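Local coordinates for protein putative esterase (Sulfolobus solfataricus P2, PDB 2RAU) that is probably a lipase or esterase of the alpha/beta-hydrolase superfamily and binds calcium, at residues I127-K138 with N160-D169. Residues are numbered along the deposited sequence; the frame is centred on the assembly and turned at random. Where two conformers were deposited one is given.
Sequences ISDIKEVVSFIK and NYSSLYWKND
The Tyr161 ring is sandwiched: CG2 of Ile130 lies over one face, a CH-pi contact 4.0 Å from the ring centroid, and CD2 of Tyr165 over the other, while CB of Lys131 meets the edge in plane. On the Tyr165 ring, Lys131 CE and Leu164 CB sit over opposite faces and Ile127 CG2 touches the edge, 3.7 Å from Tyr165 CE2. Through these rings helix segment 160-169 packs on segment 127-138, on one side of the central sheet of an alpha/beta-hydrolase fold; the segment axes cross at -46°. The packing is knobs-into-holes: Tyr161 enters the hole formed by Ile127, Ile130, Lys131 and Val134, and Ile127 sits among Asn160, Tyr161, Leu164 and Tyr165. Beneath, Ile130 and Val134 rest on strand 52-56, Tyr161 on strand 170-176. With CG anti to the backbone N (chi1 -175°), Tyr161 reaches across until its OH lies 3.5 Å from Val134 CB and donates to Asp169 OD2 (2.6 Å) on the anti side, 30° out of the carboxylate plane. The syn lone pair of that oxygen takes Lys131 NZ in a salt bridge (2.7 Å). Bends at chi2 and chi3 carry the lysine over Tyr165, adding an off-centre cation-pi contact. Lys138 reaches the C-terminal end of helix 153-169, near the calcium-binding Gly142 and Glu144; its NZ forms a second salt bridge, to Asp169 OD1 (2.7 Å). With an alanine at Asp169, Lys131 and Lys138 would probably lose their shared carboxylate and the Tyr161 hydroxyl its acceptor. Lys138 NZ also donates to Asn168 O (2.7 Å), from above the carbonyl plane.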
# COMPACT_ATOMS: atom_id res chain seq x y z
N ILE A 127 -5.41 -6.96 -11.37
CA ILE A 127 -5.25 -8.41 -11.14
C ILE A 127 -4.23 -9.01 -12.12
O ILE A 127 -3.34 -9.76 -11.68
CB ILE A 127 -6.58 -9.15 -11.09
CG1 ILE A 127 -7.33 -8.71 -9.80
CG2 ILE A 127 -6.35 -10.69 -11.09
CD1 ILE A 127 -8.74 -9.19 -9.73
N SER A 128 -4.24 -8.59 -13.39
CA SER A 128 -3.29 -9.11 -14.36
C SER A 128 -1.85 -8.71 -13.98
O SER A 128 -0.91 -9.48 -14.17
CB SER A 128 -3.63 -8.67 -15.79
OG SER A 128 -3.33 -7.29 -16.04
N ASP A 129 -1.68 -7.51 -13.43
CA ASP A 129 -0.39 -7.02 -13.05
C ASP A 129 0.12 -7.77 -11.82
O ASP A 129 1.29 -8.14 -11.75
CB ASP A 129 -0.46 -5.52 -12.73
CG ASP A 129 -0.73 -4.66 -13.97
OD1 ASP A 129 -0.58 -5.15 -15.07
OD2 ASP A 129 -1.07 -3.45 -13.83
N ILE A 130 -0.74 -7.96 -10.81
CA ILE A 130 -0.36 -8.76 -9.67
C ILE A 130 0.04 -10.20 -10.12
O ILE A 130 1.02 -10.77 -9.61
CB ILE A 130 -1.49 -8.79 -8.61
CG1 ILE A 130 -1.78 -7.35 -8.09
CG2 ILE A 130 -1.08 -9.68 -7.44
CD1 ILE A 130 -3.13 -7.22 -7.26
N LYS A 131 -0.72 -10.80 -11.04
CA LYS A 131 -0.40 -12.12 -11.57
C LYS A 131 1.01 -12.22 -12.20
O LYS A 131 1.75 -13.20 -11.97
CB LYS A 131 -1.49 -12.60 -12.56
CG LYS A 131 -1.19 -13.93 -13.29
CD LYS A 131 -0.86 -15.16 -12.43
CE LYS A 131 -2.00 -16.12 -12.26
NZ LYS A 131 -1.57 -17.34 -11.52
N GLU A 132 1.38 -11.23 -13.00
CA GLU A 132 2.72 -11.18 -13.57
C GLU A 132 3.80 -11.16 -12.49
O GLU A 132 4.86 -11.78 -12.65
CB GLU A 132 2.90 -9.95 -14.47
CG GLU A 132 2.15 -9.92 -15.75
CD GLU A 132 2.42 -11.11 -16.64
OE1 GLU A 132 3.55 -11.60 -16.74
OE2 GLU A 132 1.45 -11.57 -17.23
N VAL A 133 3.56 -10.41 -11.42
CA VAL A 133 4.52 -10.34 -10.31
C VAL A 133 4.59 -11.71 -9.58
O VAL A 133 5.67 -12.20 -9.25
CB VAL A 133 4.14 -9.19 -9.36
CG1 VAL A 133 4.75 -9.37 -8.01
CG2 VAL A 133 4.46 -7.81 -10.01
N VAL A 134 3.43 -12.31 -9.30
CA VAL A 134 3.39 -13.60 -8.61
C VAL A 134 4.12 -14.69 -9.39
O VAL A 134 4.87 -15.47 -8.81
CB VAL A 134 1.90 -14.03 -8.29
CG1 VAL A 134 1.82 -15.52 -7.87
CG2 VAL A 134 1.27 -13.06 -7.23
N SER A 135 3.91 -14.74 -10.70
CA SER A 135 4.57 -15.71 -11.56
C SER A 135 6.10 -15.55 -11.48
O SER A 135 6.85 -16.52 -11.37
CB SER A 135 4.08 -15.56 -13.00
OG SER A 135 2.68 -15.82 -13.08
N PHE A 136 6.56 -14.30 -11.54
CA PHE A 136 7.98 -14.00 -11.43
C PHE A 136 8.54 -14.45 -10.07
O PHE A 136 9.67 -15.03 -9.96
CB PHE A 136 8.20 -12.49 -11.58
CG PHE A 136 9.64 -12.08 -11.50
CD1 PHE A 136 10.24 -11.79 -10.28
CD2 PHE A 136 10.41 -12.05 -12.63
CE1 PHE A 136 11.59 -11.44 -10.21
CE2 PHE A 136 11.76 -11.71 -12.55
CZ PHE A 136 12.33 -11.40 -11.34
N ILE A 137 7.80 -14.12 -9.01
CA ILE A 137 8.18 -14.48 -7.65
C ILE A 137 8.35 -15.97 -7.46
O ILE A 137 9.25 -16.41 -6.75
CB ILE A 137 7.15 -13.93 -6.63
CG1 ILE A 137 7.25 -12.41 -6.56
CG2 ILE A 137 7.38 -14.49 -5.23
CD1 ILE A 137 6.24 -11.75 -5.59
N LYS A 138 7.44 -16.75 -8.03
CA LYS A 138 7.51 -18.19 -7.89
C LYS A 138 8.84 -18.72 -8.42
O LYS A 138 9.47 -19.58 -7.78
CB LYS A 138 6.34 -18.87 -8.61
CG LYS A 138 4.99 -18.64 -8.00
CD LYS A 138 4.01 -19.58 -8.71
CE LYS A 138 2.64 -19.42 -8.19
NZ LYS A 138 1.82 -20.61 -8.51
N ASN A 160 -9.35 -10.18 -3.57
CA ASN A 160 -9.85 -10.35 -4.95
C ASN A 160 -8.93 -11.29 -5.78
O ASN A 160 -9.41 -12.18 -6.51
CB ASN A 160 -9.99 -8.97 -5.62
CG ASN A 160 -11.14 -8.17 -5.05
OD1 ASN A 160 -11.89 -8.68 -4.22
ND2 ASN A 160 -11.26 -6.90 -5.45
N TYR A 161 -7.63 -11.08 -5.68
CA TYR A 161 -6.64 -11.93 -6.34
C TYR A 161 -6.78 -13.38 -5.85
O TYR A 161 -6.83 -14.32 -6.66
CB TYR A 161 -5.20 -11.43 -6.11
CG TYR A 161 -4.21 -12.22 -6.88
CD1 TYR A 161 -3.86 -11.87 -8.17
CD2 TYR A 161 -3.62 -13.37 -6.33
CE1 TYR A 161 -2.98 -12.63 -8.89
CE2 TYR A 161 -2.71 -14.14 -7.07
CZ TYR A 161 -2.40 -13.76 -8.34
OH TYR A 161 -1.51 -14.51 -9.10
N SER A 162 -6.88 -13.54 -4.53
CA SER A 162 -7.00 -14.85 -3.92
C SER A 162 -8.28 -15.55 -4.32
O SER A 162 -8.27 -16.73 -4.51
CB SER A 162 -6.93 -14.76 -2.39
OG SER A 162 -5.66 -14.31 -1.98
N SER A 163 -9.38 -14.82 -4.46
CA SER A 163 -10.63 -15.42 -4.85
C SER A 163 -10.51 -16.13 -6.22
O SER A 163 -11.27 -17.06 -6.50
CB SER A 163 -11.75 -14.38 -4.86
OG SER A 163 -11.72 -13.59 -6.03
N LEU A 164 -9.56 -15.69 -7.05
CA LEU A 164 -9.39 -16.23 -8.37
C LEU A 164 -8.27 -17.25 -8.46
O LEU A 164 -8.35 -18.14 -9.28
CB LEU A 164 -9.11 -15.10 -9.36
CG LEU A 164 -10.22 -14.09 -9.63
CD1 LEU A 164 -9.62 -12.86 -10.35
CD2 LEU A 164 -11.37 -14.71 -10.40
N TYR A 165 -7.22 -17.09 -7.66
CA TYR A 165 -6.00 -17.85 -7.81
C TYR A 165 -5.44 -18.52 -6.58
O TYR A 165 -4.36 -19.07 -6.64
CB TYR A 165 -4.92 -16.89 -8.31
CG TYR A 165 -5.23 -16.24 -9.64
CD1 TYR A 165 -5.27 -16.99 -10.80
CD2 TYR A 165 -5.44 -14.87 -9.75
CE1 TYR A 165 -5.51 -16.41 -12.02
CE2 TYR A 165 -5.68 -14.28 -10.97
CZ TYR A 165 -5.73 -15.06 -12.09
OH TYR A 165 -5.95 -14.50 -13.33
N TRP A 166 -6.15 -18.49 -5.45
CA TRP A 166 -5.61 -19.03 -4.21
C TRP A 166 -5.12 -20.47 -4.31
O TRP A 166 -4.06 -20.78 -3.80
CB TRP A 166 -6.58 -18.89 -3.01
CG TRP A 166 -7.76 -19.80 -2.97
CD1 TRP A 166 -8.99 -19.56 -3.45
CD2 TRP A 166 -7.82 -21.09 -2.35
NE1 TRP A 166 -9.82 -20.62 -3.20
CE2 TRP A 166 -9.13 -21.57 -2.52
CE3 TRP A 166 -6.89 -21.90 -1.70
CZ2 TRP A 166 -9.52 -22.81 -2.06
CZ3 TRP A 166 -7.30 -23.12 -1.24
CH2 TRP A 166 -8.60 -23.56 -1.43
N LYS A 167 -5.85 -21.32 -5.03
CA LYS A 167 -5.53 -22.73 -5.06
C LYS A 167 -4.14 -22.96 -5.59
O LYS A 167 -3.42 -23.74 -5.00
CB LYS A 167 -6.56 -23.53 -5.86
CG LYS A 167 -7.94 -23.45 -5.21
CD LYS A 167 -9.02 -24.16 -6.03
CE LYS A 167 -10.39 -24.11 -5.33
NZ LYS A 167 -11.43 -24.79 -6.18
N ASN A 168 -3.72 -22.25 -6.62
CA ASN A 168 -2.37 -22.45 -7.13
C ASN A 168 -1.28 -21.47 -6.74
O ASN A 168 -0.10 -21.77 -6.93
CB ASN A 168 -2.38 -22.55 -8.64
CG ASN A 168 -2.89 -23.90 -9.13
OD1 ASN A 168 -2.30 -25.04 -8.87
ND2 ASN A 168 -4.02 -23.82 -9.79
N ASP A 169 -1.67 -20.31 -6.21
CA ASP A 169 -0.74 -19.22 -5.92
C ASP A 169 -0.53 -18.81 -4.45
O ASP A 169 0.54 -18.32 -4.13
CB ASP A 169 -1.19 -17.96 -6.66
CG ASP A 169 -1.01 -18.04 -8.16
OD1 ASP A 169 -0.38 -19.01 -8.67
OD2 ASP A 169 -1.51 -17.09 -8.84